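Local coordinates for protein nucleoside kinase (Methanococcus jannaschii, PDB 2C4E) that phosphorylates a broad range of nucleosides to nucleoside monophosphates, preferring inosine, guanosine and cytidine as acceptors and ATP as phosphate donor, at residues 50-54 with 55-59; 76-80 with 81-85; 278-282 with 283-287; 150-154 with 155-159. One frame throughout, in Å; residues are numbered along the deposited sequence.

Contact 1 of 4, residues 50-54 with 55-59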
loop_
_atom_site.group_PDB
_atom_site.type_symbol
_atom_site.label_atom_id
_atom_site.label_comp_id
_atom_site.label_asym_id
_atom_site.label_seq_id
_atom_site.Cartn_x
_atom_site.Cartn_y
_atom_site.Cartn_z
ATOM N N VAL A 50 -4.975 -23.851 -2.072
ATOM C CA VAL A 50 -3.727 -24.308 -1.472
ATOM C C VAL A 50 -3.997 -25.185 -0.252
ATOM O O VAL A 50 -3.358 -26.214 -0.093
ATOM C CB VAL A 50 -2.786 -23.121 -1.139
ATOM C CG1 VAL A 50 -1.542 -23.594 -0.367
ATOM C CG2 VAL A 50 -2.354 -22.429 -2.403
ATOM N N GLY A 51 -4.948 -24.797 0.597
ATOM C CA GLY A 51 -5.336 -25.621 1.739
ATOM C C GLY A 51 -5.863 -26.984 1.329
ATOM O O GLY A 51 -5.562 -28.004 1.958
ATOM N N ILE A 52 -6.656 -27.008 0.266
ATOM C CA ILE A 52 -7.215 -28.256 -0.260
ATOM C C ILE A 52 -6.082 -29.159 -0.718
ATOM O O ILE A 52 -6.035 -30.342 -0.376
ATOM C CB ILE A 52 -8.204 -27.966 -1.404
ATOM C CG1 ILE A 52 -9.496 -27.364 -0.825
ATOM C CG2 ILE A 52 -8.498 -29.230 -2.192
ATOM C CD1 ILE A 52 -10.340 -26.650 -1.861
ATOM N N LYS A 53 -5.136 -28.586 -1.454
ATOM C CA LYS A 53 -4.024 -29.358 -2.006
ATOM C C LYS A 53 -3.145 -29.909 -0.897
ATOM O O LYS A 53 -2.696 -31.038 -0.977
ATOM C CB LYS A 53 -3.200 -28.517 -2.974
ATOM C CG LYS A 53 -2.129 -29.308 -3.727
ATOM C CD LYS A 53 -2.736 -30.338 -4.704
ATOM C CE LYS A 53 -1.661 -31.046 -5.494
ATOM N NZ LYS A 53 -2.190 -31.801 -6.673
ATOM N N LYS A 54 -2.917 -29.102 0.133
ATOM C CA LYS A 54 -2.115 -29.515 1.282
ATOM C C LYS A 54 -2.748 -30.702 2.002
ATOM O O LYS A 54 -2.031 -31.534 2.548
ATOM C CB LYS A 54 -1.924 -28.343 2.251
ATOM C CG LYS A 54 -0.733 -27.441 1.902
ATOM C CD LYS A 54 0.606 -28.176 2.163
ATOM C CE LYS A 54 1.468 -27.548 3.275
ATOM N NZ LYS A 54 1.849 -28.552 4.311
ATOM N N LEU A 55 -4.083 -30.760 1.996
ATOM C CA LEU A 55 -4.842 -31.888 2.564
ATOM C C LEU A 55 -4.926 -33.118 1.647
ATOM O O LEU A 55 -5.609 -34.085 1.969
ATOM C CB LEU A 55 -6.250 -31.438 2.958
ATOM C CG LEU A 55 -6.272 -30.410 4.090
ATOM C CD1 LEU A 55 -7.650 -29.799 4.229
ATOM C CD2 LEU A 55 -5.792 -31.019 5.390
ATOM N N GLY A 56 -4.251 -33.079 0.508
ATOM C CA GLY A 56 -4.154 -34.231 -0.372
ATOM C C GLY A 56 -5.278 -34.363 -1.374
ATOM O O GLY A 56 -5.547 -35.460 -1.857
ATOM N N VAL A 57 -5.938 -33.253 -1.690
ATOM C CA VAL A 57 -7.020 -33.243 -2.669
ATOM C C VAL A 57 -6.592 -32.331 -3.793
ATOM O O VAL A 57 -6.048 -31.256 -3.552
ATOM C CB VAL A 57 -8.353 -32.793 -2.046
ATOM C CG1 VAL A 57 -9.424 -32.593 -3.135
ATOM C CG2 VAL A 57 -8.792 -33.804 -0.997
ATOM N N ASN A 58 -6.787 -32.780 -5.024
ATOM C CA ASN A 58 -6.310 -32.028 -6.167
ATOM C C ASN A 58 -7.199 -30.826 -6.340
ATOM O O ASN A 58 -8.408 -30.952 -6.275
ATOM C CB ASN A 58 -6.308 -32.895 -7.426
ATOM C CG ASN A 58 -5.263 -33.988 -7.367
ATOM O OD1 ASN A 58 -4.123 -33.749 -6.977
ATOM N ND2 ASN A 58 -5.650 -35.198 -7.735
ATOM N N SER A 59 -6.608 -29.649 -6.466
ATOM C CA SER A 59 -7.383 -28.445 -6.679
ATOM C C SER A 59 -6.937 -27.748 -7.945
ATOM O O SER A 59 -5.838 -27.959 -8.459
ATOM C CB SER A 59 -7.291 -27.495 -5.481
ATOM O OG SER A 59 -5.966 -27.071 -5.247
HETATM O O HOH W 1 -4.110 -30.382 -8.119
#
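Lys53 reaches across the end of helix 44-54 to Asn58, its NZ donating to OD1 at 2.8 Å within the plane of the amide carbonyl. The chain leaves the helix with CG anti to the backbone N (chi1 -173°), and a single bend at chi2 carries CD past Val57 O and brings the ammonium beside Asn58. NZ also donates to a water at 2.8 Å, and that water donates a hydrogen bond to Ser59 O; the carbonyl of Asp82 is a further acceptor. Beneath this bridge the backbone closes in a Schellman motif. Val57 N bonds to Ile52 O at 3.2 Å and, inside that loop, Gly56 N to Lys53 O at 3.0 Å, the latter approaching from well above the carbonyl plane. Gly56, at positive phi (87°), ends the helix and swings the chain off toward strand 58-62, while Leu55 N still follows helical pairing to Gly51 O at 3.1 Å. Val57 O faces the helix end too, taking a CA-H...O contact from Lys53 CA at 3.2 Å. On the buried side Ile52 CG2 lies against Val57 CB at 3.6 Å and also meets Ser59 CB; strand 7-11 and helix 245-258 cover this apolar patch. Ser59 OG turns back to the helix at Ala49 O, and Lys54 NZ leaves for Leu287 O. The carbonyls of Gly51, Ile52 and Lys53 thus find N-H donors within the turn, and a lysine with several oxygen partners ties the helix end to the first residues of strand 58-62 in this ribokinase-type fold.

Contact 2 of 4, residues 76-80 with 81-85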
loop_
_atom_site.group_PDB
_atom_site.type_symbol
_atom_site.label_atom_id
_atom_site.label_comp_id
_atom_site.label_asym_id
_atom_site.label_seq_id
_atom_site.Cartn_x
_atom_site.Cartn_y
_atom_site.Cartn_z
ATOM N N ARG A 76 5.410 -19.657 -9.415
ATOM C CA ARG A 76 6.309 -20.790 -9.175
ATOM C C ARG A 76 5.882 -21.584 -7.947
ATOM O O ARG A 76 5.931 -22.815 -7.945
ATOM C CB ARG A 76 7.754 -20.304 -9.013
ATOM N N TYR A 77 5.455 -20.860 -6.914
ATOM C CA TYR A 77 4.933 -21.428 -5.666
ATOM C C TYR A 77 3.726 -22.341 -5.907
ATOM O O TYR A 77 3.655 -23.443 -5.364
ATOM C CB TYR A 77 4.579 -20.263 -4.732
ATOM C CG TYR A 77 3.722 -20.544 -3.514
ATOM C CD1 TYR A 77 4.298 -20.923 -2.306
ATOM C CD2 TYR A 77 2.344 -20.344 -3.546
ATOM C CE1 TYR A 77 3.518 -21.143 -1.177
ATOM C CE2 TYR A 77 1.558 -20.554 -2.427
ATOM C CZ TYR A 77 2.150 -20.956 -1.241
ATOM O OH TYR A 77 1.388 -21.151 -0.121
ATOM N N LEU A 78 2.789 -21.891 -6.735
ATOM C CA LEU A 78 1.615 -22.694 -7.050
ATOM C C LEU A 78 1.983 -23.881 -7.938
ATOM O O LEU A 78 1.459 -24.977 -7.755
ATOM C CB LEU A 78 0.534 -21.839 -7.724
ATOM C CG LEU A 78 -0.153 -20.805 -6.827
ATOM C CD1 LEU A 78 -1.090 -19.928 -7.660
ATOM C CD2 LEU A 78 -0.910 -21.455 -5.684
ATOM N N LYS A 79 2.888 -23.662 -8.891
ATOM C CA LYS A 79 3.329 -24.737 -9.770
ATOM C C LYS A 79 4.026 -25.817 -8.946
ATOM O O LYS A 79 3.823 -27.006 -9.178
ATOM C CB LYS A 79 4.256 -24.207 -10.873
ATOM C CG LYS A 79 3.523 -23.542 -12.034
ATOM C CD LYS A 79 4.511 -23.008 -13.078
ATOM C CE LYS A 79 3.810 -22.187 -14.149
ATOM N NZ LYS A 79 4.784 -21.504 -15.047
ATOM N N ASN A 80 4.806 -25.394 -7.953
ATOM C CA ASN A 80 5.572 -26.320 -7.115
ATOM C C ASN A 80 4.676 -27.145 -6.200
ATOM O O ASN A 80 5.024 -28.270 -5.829
ATOM C CB ASN A 80 6.640 -25.570 -6.298
ATOM C CG ASN A 80 7.905 -25.299 -7.093
ATOM O OD1 ASN A 80 8.022 -25.677 -8.262
ATOM N ND2 ASN A 80 8.871 -24.638 -6.456
ATOM N N LEU A 81 3.514 -26.593 -5.855
ATOM C CA LEU A 81 2.513 -27.310 -5.080
ATOM C C LEU A 81 1.605 -28.184 -5.951
ATOM O O LEU A 81 0.724 -28.854 -5.422
ATOM C CB LEU A 81 1.669 -26.321 -4.265
ATOM C CG LEU A 81 2.436 -25.627 -3.136
ATOM C CD1 LEU A 81 1.723 -24.357 -2.694
ATOM C CD2 LEU A 81 2.631 -26.574 -1.950
ATOM N N ASP A 82 1.818 -28.177 -7.270
ATOM C CA ASP A 82 1.029 -28.989 -8.213
ATOM C C ASP A 82 -0.441 -28.568 -8.225
ATOM O O ASP A 82 -1.340 -29.394 -8.331
ATOM C CB ASP A 82 1.164 -30.485 -7.883
ATOM C CG ASP A 82 1.081 -31.372 -9.114
ATOM O OD1 ASP A 82 0.102 -31.266 -9.882
ATOM O OD2 ASP A 82 1.963 -32.211 -9.393
ATOM N N ILE A 83 -0.684 -27.270 -8.102
ATOM C CA ILE A 83 -2.036 -26.752 -8.194
ATOM C C ILE A 83 -2.254 -26.372 -9.659
ATOM O O ILE A 83 -1.462 -25.641 -10.229
ATOM C CB ILE A 83 -2.251 -25.588 -7.205
ATOM C CG1 ILE A 83 -2.251 -26.161 -5.775
ATOM C CG2 ILE A 83 -3.581 -24.895 -7.480
ATOM C CD1 ILE A 83 -2.289 -25.150 -4.687
ATOM N N ASN A 84 -3.313 -26.914 -10.254
ATOM C CA ASN A 84 -3.639 -26.694 -11.662
ATOM C C ASN A 84 -4.039 -25.230 -11.822
ATOM O O ASN A 84 -5.063 -24.800 -11.292
ATOM C CB ASN A 84 -4.778 -27.644 -12.067
ATOM C CG ASN A 84 -5.140 -27.590 -13.557
ATOM O OD1 ASN A 84 -5.556 -28.607 -14.135
ATOM N ND2 ASN A 84 -5.012 -26.438 -14.168
ATOM N N ILE A 85 -3.210 -24.462 -12.524
ATOM C CA ILE A 85 -3.487 -23.049 -12.751
ATOM C C ILE A 85 -3.671 -22.785 -14.239
ATOM O O ILE A 85 -3.484 -21.664 -14.698
ATOM C CB ILE A 85 -2.367 -22.177 -12.160
ATOM C CG1 ILE A 85 -0.989 -22.603 -12.712
ATOM C CG2 ILE A 85 -2.400 -22.271 -10.664
ATOM C CD1 ILE A 85 0.103 -21.608 -12.487
#
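Leu81 lays its CD1 methyl over one face of the Tyr77 ring, 3.8 Å from the centroid and only 15° off the ring normal, a CH-pi contact displaced toward the hydroxyl-bearing carbon; CZ is the nearest ring atom. Tyr77 places its ring there by holding CG anti to the backbone N (chi1 166°), and its hydroxyl is fixed beyond the contact by a hydrogen bond with Gln284. Leu78 forms the other half of the packed side: CD2 meets Ile83 CD1 at 4.1 Å and CD1 meets Ile85 CG2 at 4.0 Å, the two methyl branches serving two different residues of the loop. Tyr41 meets the Tyr77 ring, Val50 of helix 44-54 covers Tyr77, Leu78 and Ile83, and Leu61 of strand 58-62 closes on Leu78. Helix 73-80 ends here in a Schellman motif, with Asp82 at positive phi (64°): Ile83 N makes a nearly straight bond to Leu78 O at 3.2 Å, and Asp82 N reaches Lys79 O at 3.0 Å from above the carbonyl plane. Leu81 N bonds to Tyr77 O at 3.2 Å and only weakly to Leu78 O. The opposite character belongs to the solvent side, where Lys79, Asn80 and Asp82 are exposed. Lys79 keeps an extended chain whose CG passes Ile85 CD1 at 4.0 Å, roughly at right angles, before NZ pairs with Glu75 in a salt bridge. Asn80 and Asp82 start their side chains away from the turn and add little side-chain packing across it.

Contact 3 of 4, residues 278-282 with 283-287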
loop_
_atom_site.group_PDB
_atom_site.type_symbol
_atom_site.label_atom_id
_atom_site.label_comp_id
_atom_site.label_asym_id
_atom_site.label_seq_id
_atom_site.Cartn_x
_atom_site.Cartn_y
_atom_site.Cartn_z
ATOM N N VAL A 278 -4.220 -20.335 12.027
ATOM C CA VAL A 278 -4.134 -19.208 12.956
ATOM C C VAL A 278 -2.832 -19.129 13.764
ATOM O O VAL A 278 -2.604 -18.136 14.453
ATOM C CB VAL A 278 -5.330 -19.172 13.947
ATOM C CG1 VAL A 278 -6.625 -18.966 13.205
ATOM C CG2 VAL A 278 -5.396 -20.442 14.797
ATOM N N GLU A 279 -1.979 -20.148 13.679
ATOM C CA GLU A 279 -0.739 -20.181 14.462
ATOM C C GLU A 279 0.421 -19.402 13.837
ATOM O O GLU A 279 1.479 -19.268 14.461
ATOM C CB GLU A 279 -0.295 -21.626 14.710
ATOM C CG GLU A 279 -1.337 -22.467 15.422
ATOM C CD GLU A 279 -0.868 -23.876 15.727
ATOM O OE1 GLU A 279 0.227 -24.277 15.270
ATOM O OE2 GLU A 279 -1.599 -24.580 16.446
ATOM N N ALA A 280 0.235 -18.897 12.617
ATOM C CA ALA A 280 1.278 -18.125 11.931
ATOM C C ALA A 280 0.699 -17.017 11.063
ATOM O O ALA A 280 -0.483 -17.044 10.701
ATOM C CB ALA A 280 2.139 -19.041 11.083
ATOM N N LYS A 281 1.549 -16.045 10.730
ATOM C CA LYS A 281 1.151 -14.933 9.884
ATOM C C LYS A 281 1.113 -15.379 8.437
ATOM O O LYS A 281 2.020 -16.062 7.967
ATOM C CB LYS A 281 2.115 -13.752 10.033
ATOM C CG LYS A 281 2.165 -13.171 11.438
ATOM C CD LYS A 281 2.977 -11.887 11.486
ATOM C CE LYS A 281 3.084 -11.349 12.906
ATOM N NZ LYS A 281 3.378 -9.888 12.933
ATOM N N GLY A 282 0.067 -14.966 7.737
ATOM C CA GLY A 282 -0.155 -15.353 6.362
ATOM C C GLY A 282 -1.215 -16.439 6.302
ATOM O O GLY A 282 -1.296 -17.307 7.176
ATOM N N CYS A 283 -2.033 -16.384 5.267
ATOM C CA CYS A 283 -3.167 -17.296 5.140
ATOM C C CYS A 283 -2.767 -18.691 4.698
ATOM O O CYS A 283 -3.531 -19.641 4.887
ATOM C CB CYS A 283 -4.183 -16.734 4.161
ATOM S SG CYS A 283 -4.976 -15.225 4.718
ATOM N N GLN A 284 -1.587 -18.828 4.109
ATOM C CA GLN A 284 -1.148 -20.128 3.607
ATOM C C GLN A 284 0.089 -20.672 4.314
ATOM O O GLN A 284 0.529 -21.788 4.032
ATOM C CB GLN A 284 -0.891 -20.046 2.103
ATOM C CG GLN A 284 -2.102 -19.570 1.317
ATOM C CD GLN A 284 -1.803 -19.346 -0.147
ATOM O OE1 GLN A 284 -0.813 -19.844 -0.654
ATOM N NE2 GLN A 284 -2.668 -18.608 -0.831
ATOM N N THR A 285 0.646 -19.899 5.237
ATOM C CA THR A 285 1.954 -20.227 5.788
ATOM C C THR A 285 1.982 -21.508 6.627
ATOM O O THR A 285 2.925 -22.279 6.513
ATOM C CB THR A 285 2.518 -19.030 6.568
ATOM O OG1 THR A 285 1.574 -18.598 7.554
ATOM C CG2 THR A 285 2.663 -17.842 5.654
ATOM N N ASN A 286 0.943 -21.752 7.429
ATOM C CA ASN A 286 0.903 -22.925 8.309
ATOM C C ASN A 286 -0.249 -23.860 7.973
ATOM O O ASN A 286 -0.882 -24.423 8.868
ATOM C CB ASN A 286 0.826 -22.497 9.789
ATOM C CG ASN A 286 1.324 -23.577 10.749
ATOM O OD1 ASN A 286 0.675 -23.881 11.765
ATOM N ND2 ASN A 286 2.477 -24.156 10.441
ATOM N N LEU A 287 -0.499 -24.041 6.677
ATOM C CA LEU A 287 -1.542 -24.961 6.238
ATOM C C LEU A 287 -1.092 -26.392 6.514
ATOM O O LEU A 287 0.028 -26.778 6.158
ATOM C CB LEU A 287 -1.875 -24.754 4.756
ATOM C CG LEU A 287 -2.709 -23.504 4.464
ATOM C CD1 LEU A 287 -2.713 -23.209 2.977
ATOM C CD2 LEU A 287 -4.135 -23.623 4.966
HETATM O O HOH W 2 -0.753 -19.507 8.646
#
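Gly282, at phi 102°, turns the chain so that Lys281 O comes to face Thr285, the second residue of a type I beta turn running from Gln284 to Leu287. Thr285 OG1 donates to Lys281 O over 2.6 Å, coming in above the carbonyl plane. Its hydroxyl stands between backbone N and carbonyl carbon (chi1 54°), which brings both OG1 and CG2 against the preceding chain: CG2 lies 3.0 Å from Lys281 O. A water within the loop accepts from Asn286 N at 3.1 Å and lies 2.7 Å from Gly282 O. The connection joins helix 263-277 to helix 290-299 in the ribokinase fold and passes beside the nucleoside site: Gln284 takes Asn47, a substrate-binding residue, and the hydroxyl of Tyr74 with NE2 and the Tyr77 hydroxyl with OE1. Gly282 N is tied to Asp241, and Cys283 packs on Asn47. Ala280 CB touches Thr285 OG1 at 3.6 Å and Asn286 CB at 3.9 Å. The Glu279 carboxylate is engaged elsewhere, OE2 forming a salt bridge with Arg296 and accepting from Gly237 N.

Contact 4 of 4, residues 150-154 with 155-159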
loop_
_atom_site.group_PDB
_atom_site.type_symbol
_atom_site.label_atom_id
_atom_site.label_comp_id
_atom_site.label_asym_id
_atom_site.label_seq_id
_atom_site.Cartn_x
_atom_site.Cartn_y
_atom_site.Cartn_z
ATOM N N LYS A 150 -23.844 -22.020 -14.121
ATOM C CA LYS A 150 -23.307 -23.013 -15.050
ATOM C C LYS A 150 -23.011 -24.367 -14.401
ATOM O O LYS A 150 -23.262 -25.430 -15.000
ATOM C CB LYS A 150 -22.031 -22.483 -15.707
ATOM C CG LYS A 150 -21.605 -23.257 -16.964
ATOM C CD LYS A 150 -20.394 -22.603 -17.603
ATOM C CE LYS A 150 -19.932 -23.359 -18.828
ATOM N NZ LYS A 150 -20.907 -23.301 -19.942
ATOM N N ALA A 151 -22.491 -24.330 -13.183
ATOM C CA ALA A 151 -22.062 -25.536 -12.480
ATOM C C ALA A 151 -23.223 -26.264 -11.824
ATOM O O ALA A 151 -23.260 -27.490 -11.778
ATOM C CB ALA A 151 -21.017 -25.190 -11.445
ATOM N N TYR A 152 -24.201 -25.531 -11.314
ATOM C CA TYR A 152 -25.246 -26.185 -10.532
ATOM C C TYR A 152 -25.980 -27.247 -11.361
ATOM O O TYR A 152 -26.367 -27.031 -12.506
ATOM C CB TYR A 152 -26.222 -25.143 -9.993
ATOM C CG TYR A 152 -27.210 -25.641 -8.971
ATOM C CD1 TYR A 152 -26.822 -25.898 -7.656
ATOM C CD2 TYR A 152 -28.535 -25.876 -9.326
ATOM C CE1 TYR A 152 -27.751 -26.355 -6.705
ATOM C CE2 TYR A 152 -29.456 -26.330 -8.390
ATOM C CZ TYR A 152 -29.043 -26.572 -7.082
ATOM O OH TYR A 152 -29.974 -27.006 -6.162
ATOM N N GLY A 153 -26.150 -28.409 -10.757
ATOM C CA GLY A 153 -26.798 -29.523 -11.408
ATOM C C GLY A 153 -25.825 -30.380 -12.174
ATOM O O GLY A 153 -26.230 -31.366 -12.769
ATOM N N ASN A 154 -24.542 -30.016 -12.137
ATOM C CA ASN A 154 -23.480 -30.776 -12.778
ATOM C C ASN A 154 -22.435 -31.009 -11.684
ATOM O O ASN A 154 -22.294 -32.125 -11.191
ATOM C CB ASN A 154 -22.918 -30.003 -13.975
ATOM C CG ASN A 154 -21.760 -30.722 -14.670
ATOM O OD1 ASN A 154 -21.085 -30.146 -15.535
ATOM N ND2 ASN A 154 -21.543 -31.970 -14.315
ATOM N N ASN A 155 -21.739 -29.957 -11.291
ATOM C CA ASN A 155 -20.816 -29.987 -10.158
ATOM C C ASN A 155 -21.541 -29.548 -8.906
ATOM O O ASN A 155 -22.483 -28.757 -8.974
ATOM C CB ASN A 155 -19.654 -29.015 -10.386
ATOM C CG ASN A 155 -19.288 -28.908 -11.825
ATOM O OD1 ASN A 155 -19.859 -28.100 -12.571
ATOM N ND2 ASN A 155 -18.372 -29.772 -12.258
ATOM N N LEU A 156 -21.090 -30.002 -7.746
ATOM C CA LEU A 156 -21.606 -29.429 -6.510
ATOM C C LEU A 156 -21.064 -28.014 -6.398
ATOM O O LEU A 156 -19.895 -27.787 -6.679
ATOM C CB LEU A 156 -21.163 -30.246 -5.317
ATOM C CG LEU A 156 -21.880 -31.597 -5.255
ATOM C CD1 LEU A 156 -21.241 -32.444 -4.173
ATOM C CD2 LEU A 156 -23.387 -31.428 -4.983
ATOM N N VAL A 157 -21.920 -27.074 -6.034
ATOM C CA VAL A 157 -21.518 -25.699 -5.866
ATOM C C VAL A 157 -21.394 -25.371 -4.395
ATOM O O VAL A 157 -22.315 -25.599 -3.626
ATOM C CB VAL A 157 -22.527 -24.756 -6.524
ATOM C CG1 VAL A 157 -22.211 -23.320 -6.189
ATOM C CG2 VAL A 157 -22.553 -25.016 -8.049
ATOM N N SER A 158 -20.242 -24.824 -4.028
ATOM C CA SER A 158 -19.989 -24.295 -2.695
ATOM C C SER A 158 -19.800 -22.784 -2.845
ATOM O O SER A 158 -19.163 -22.329 -3.786
ATOM C CB SER A 158 -18.749 -24.964 -2.090
ATOM O OG SER A 158 -18.339 -24.325 -0.887
ATOM N N PHE A 159 -20.361 -22.010 -1.920
ATOM C CA PHE A 159 -20.382 -20.546 -2.036
ATOM C C PHE A 159 -20.291 -19.917 -0.664
ATOM O O PHE A 159 -20.952 -20.342 0.269
ATOM C CB PHE A 159 -21.689 -20.099 -2.717
ATOM C CG PHE A 159 -21.883 -18.624 -2.782
ATOM C CD1 PHE A 159 -20.938 -17.821 -3.395
ATOM C CD2 PHE A 159 -23.023 -18.034 -2.244
ATOM C CE1 PHE A 159 -21.124 -16.436 -3.469
ATOM C CE2 PHE A 159 -23.201 -16.641 -2.300
ATOM C CZ PHE A 159 -22.252 -15.859 -2.915
HETATM O O HOH W 3 -25.022 -28.945 -8.186
#
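Asn155 fills the bend between helix 141-151 and strand 156-159, the second corner of a beta-alpha-beta unit that starts with strand 131-136 in the large sheet of the ribokinase fold. Its N donates to Ala151 O at 2.9 Å, and Asn154 N bonds to that same oxygen, so one carbonyl at the helix end gathers two donors. With chi1 at -33°, off the usual staggered value, the Asn155 amide folds back over the helix end and sets OD1 against Ala151 CB at 3.3 Å. ND2 is held by the carbonyls of Thr131 and Phe129, which link the bend to the start of strand 131-136 and the residues leading into it. Asn154 lies alongside Asn155 and points the same way, the two amide planes 36° apart, but its OD1 answers to Lys4. Val157 supplies the apolar side: CG2 packs on Ala151 CB at 3.7 Å and comes near the plane of the Tyr152 ring at its edge. Ile136 of strand 131-136 touches Val157 as well. Gly153, at positive phi, carries the chain through the turn, and across its mouth a water accepts from Gly153 N at 2.9 Å and donates to Asn155 O at 2.7 Å.

Contacts 1 and 2 end their helices with the same Schellman geometry and pack on each other, Val50 CG2 meeting Ile83 CD1 at 3.6 Å. Contact 3 is a loop without regular structure; it touches both and reaches closest to the nucleoside site. Contact 4 stands apart on the opposite side of the chain's centre from contact 3, about 29 Å between centres. Contacts 1 and 4 each lead a helix into a strand of the same eight-stranded sheet, but a lysine bridges the first and a buried asparagine amide fills the second. Each combines a buried part with a solvent side; apolar packing is most developed in contact 2, whereas contact 3 rests on a threonine hydroxyl and a water.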